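Local coordinates for uncharacterized protein YJL217W (PDB 3O12), which acts in the galactose metabolic pathway through the Gal83 protein and may control the level of the enolase Eno1, at residues Y97-I102 / W111-I116. Residues are numbered along the deposited sequence; the frame is centred on the assembly and turned at random.
Sequences YDQAGI and WLKAGI. With EDO (1,2-ethanediol), chain G.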
loop_
_atom_site.group_PDB
_atom_site.type_symbol
_atom_site.label_atom_id
_atom_site.label_comp_id
_atom_site.label_asym_id
_atom_site.label_seq_id
_atom_site.Cartn_x
_atom_site.Cartn_y
_atom_site.Cartn_z
ATOM N N TYR A 97 -10.283 -1.651 10.894
ATOM C CA TYR A 97 -9.019 -2.213 10.414
ATOM C C TYR A 97 -8.975 -2.522 8.917
ATOM O O TYR A 97 -7.931 -2.931 8.419
ATOM C CB TYR A 97 -8.596 -3.446 11.226
ATOM C CG TYR A 97 -8.387 -3.174 12.702
ATOM C CD1 TYR A 97 -7.514 -2.179 13.129
ATOM C CD2 TYR A 97 -9.051 -3.922 13.667
ATOM C CE1 TYR A 97 -7.316 -1.929 14.476
ATOM C CE2 TYR A 97 -8.860 -3.682 15.016
ATOM C CZ TYR A 97 -7.991 -2.684 15.416
ATOM O OH TYR A 97 -7.797 -2.441 16.759
ATOM N N ASP A 98 -10.092 -2.340 8.208
ATOM C CA ASP A 98 -10.088 -2.451 6.750
ATOM C C ASP A 98 -9.044 -1.502 6.184
ATOM O O ASP A 98 -9.028 -0.328 6.542
ATOM C CB ASP A 98 -11.444 -2.069 6.160
ATOM C CG ASP A 98 -12.481 -3.159 6.311
ATOM O OD1 ASP A 98 -12.230 -4.138 7.050
ATOM O OD2 ASP A 98 -13.552 -3.028 5.683
ATOM N N GLN A 99 -8.194 -2.004 5.290
ATOM C CA GLN A 99 -7.097 -1.216 4.737
ATOM C C GLN A 99 -6.886 -1.509 3.258
ATOM O O GLN A 99 -6.960 -2.660 2.821
ATOM C CB GLN A 99 -5.759 -1.580 5.397
ATOM C CG GLN A 99 -5.718 -1.634 6.896
ATOM C CD GLN A 99 -4.505 -2.406 7.387
ATOM O OE1 GLN A 99 -3.429 -2.374 6.771
ATOM N NE2 GLN A 99 -4.677 -3.123 8.489
ATOM N N ALA A 100 -6.555 -0.474 2.502
ATOM C CA ALA A 100 -6.078 -0.670 1.141
ATOM C C ALA A 100 -5.187 0.490 0.734
ATOM O O ALA A 100 -5.323 1.612 1.243
ATOM C CB ALA A 100 -7.245 -0.834 0.175
ATOM N N GLY A 101 -4.273 0.217 -0.186
ATOM C CA GLY A 101 -3.367 1.237 -0.668
ATOM C C GLY A 101 -2.217 0.630 -1.428
ATOM O O GLY A 101 -2.415 -0.178 -2.343
ATOM N N ILE A 102 -1.011 1.047 -1.073
ATOM C CA ILE A 102 0.190 0.600 -1.764
ATOM C C ILE A 102 1.203 0.082 -0.754
ATOM O O ILE A 102 1.223 0.507 0.403
ATOM C CB ILE A 102 0.786 1.770 -2.580
ATOM C CG1 ILE A 102 1.666 1.261 -3.734
ATOM C CG2 ILE A 102 1.529 2.763 -1.672
ATOM C CD1 ILE A 102 2.070 2.358 -4.726
ATOM N N TRP A 111 9.634 -3.047 4.869
ATOM C CA TRP A 111 8.550 -2.689 3.973
ATOM C C TRP A 111 7.838 -1.444 4.459
ATOM O O TRP A 111 8.055 -0.978 5.579
ATOM C CB TRP A 111 7.550 -3.847 3.810
ATOM C CG TRP A 111 7.031 -4.505 5.084
ATOM C CD1 TRP A 111 7.436 -5.693 5.603
ATOM C CD2 TRP A 111 5.977 -4.032 5.950
ATOM N NE1 TRP A 111 6.725 -5.997 6.738
ATOM C CE2 TRP A 111 5.819 -4.994 6.975
ATOM C CE3 TRP A 111 5.159 -2.895 5.960
ATOM C CZ2 TRP A 111 4.887 -4.849 8.007
ATOM C CZ3 TRP A 111 4.225 -2.755 6.981
ATOM C CH2 TRP A 111 4.098 -3.721 7.993
ATOM N N LEU A 112 7.007 -0.887 3.596
ATOM C CA LEU A 112 6.151 0.235 3.933
ATOM C C LEU A 112 4.792 -0.031 3.342
ATOM O O LEU A 112 4.689 -0.545 2.229
ATOM C CB LEU A 112 6.715 1.532 3.349
ATOM C CG LEU A 112 5.756 2.716 3.534
ATOM C CD1 LEU A 112 6.426 3.930 4.186
ATOM C CD2 LEU A 112 5.070 3.070 2.213
ATOM N N LYS A 113 3.739 0.302 4.071
ATOM C CA LYS A 113 2.392 0.294 3.509
ATOM C C LYS A 113 1.769 1.660 3.765
ATOM O O LYS A 113 2.081 2.326 4.751
ATOM C CB LYS A 113 1.528 -0.826 4.100
ATOM C CG LYS A 113 1.213 -0.699 5.580
ATOM C CD LYS A 113 0.340 -1.862 6.092
ATOM C CE LYS A 113 0.069 -1.682 7.578
ATOM N NZ LYS A 113 -0.917 -2.646 8.165
ATOM N N ALA A 114 0.896 2.106 2.874
ATOM C CA ALA A 114 0.235 3.396 3.045
ATOM C C ALA A 114 -1.095 3.384 2.330
ATOM O O ALA A 114 -1.245 2.726 1.307
ATOM C CB ALA A 114 1.110 4.517 2.493
ATOM N N GLY A 115 -2.066 4.101 2.866
ATOM C CA GLY A 115 -3.369 4.189 2.227
ATOM C C GLY A 115 -4.434 4.527 3.236
ATOM O O GLY A 115 -4.156 5.219 4.215
ATOM N N ILE A 116 -5.646 4.052 2.992
ATOM C CA ILE A 116 -6.760 4.298 3.897
ATOM C C ILE A 116 -6.932 3.112 4.828
ATOM O O ILE A 116 -6.745 1.958 4.435
ATOM C CB ILE A 116 -8.052 4.567 3.119
ATOM C CG1 ILE A 116 -7.984 5.943 2.460
ATOM C CG2 ILE A 116 -9.273 4.472 4.038
ATOM C CD1 ILE A 116 -7.947 7.097 3.448
HETATM C C1 EDO G . -1.781 -0.338 10.706
HETATM O O1 EDO G . -2.560 -0.080 9.533
HETATM C C2 EDO G . -1.446 -1.821 10.770
HETATM O O2 EDO G . -2.612 -2.623 10.530
#
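Gly101 faces Gly115 where two antiparallel strands of an all-beta fold press closest together, their CA atoms 4.1 Å apart. This is a non-hydrogen-bonded pair, and each strand turns a corner here. With no side chains between them, the two backbones close up until each glycine CA lies against a carbonyl oxygen of the opposite strand. Those oxygens accept a backbone N-H and, in addition, a CA-H...O contact, Gly101 CA lying 3.3 Å from Ala114 O. Hydrogen-bonded pairs flank the glycines: Ala100 with Ile116 and Ile102 with Ala114, two bonds each, the shortest 2.9 Å from Ile102 N to Ala114 O. The side chains of these four residues share one face, turned to the core between the sheets, where Ile102 meets Leu150 and Ile116 meets Phe148.

The other face is polar and occupied by a small solvent molecule. Gln99 and Lys113 reach in from their strands and cross at about a right angle, Lys113 NZ donating to Gln99 OE1 at 2.9 Å. Lys113 spans the gap because its chain is fully extended from a CG lodged between the backbone N and carbonyl carbon (chi1 65°). Gln99 NE2 donates to Tyr97 O at 3.3 Å, nearly in the amide plane, which should limit the amide's rotation. An ethanediol, probably from the crystallisation liquor, sits too close to NZ, so the position of NZ and its bonds are less sure. Lys113 NZ also hydrogen-bonds to Phe59 O. Buried amide and ammonium groups around a bound diol, with Asp58 nearby, are consistent with a small polar pocket.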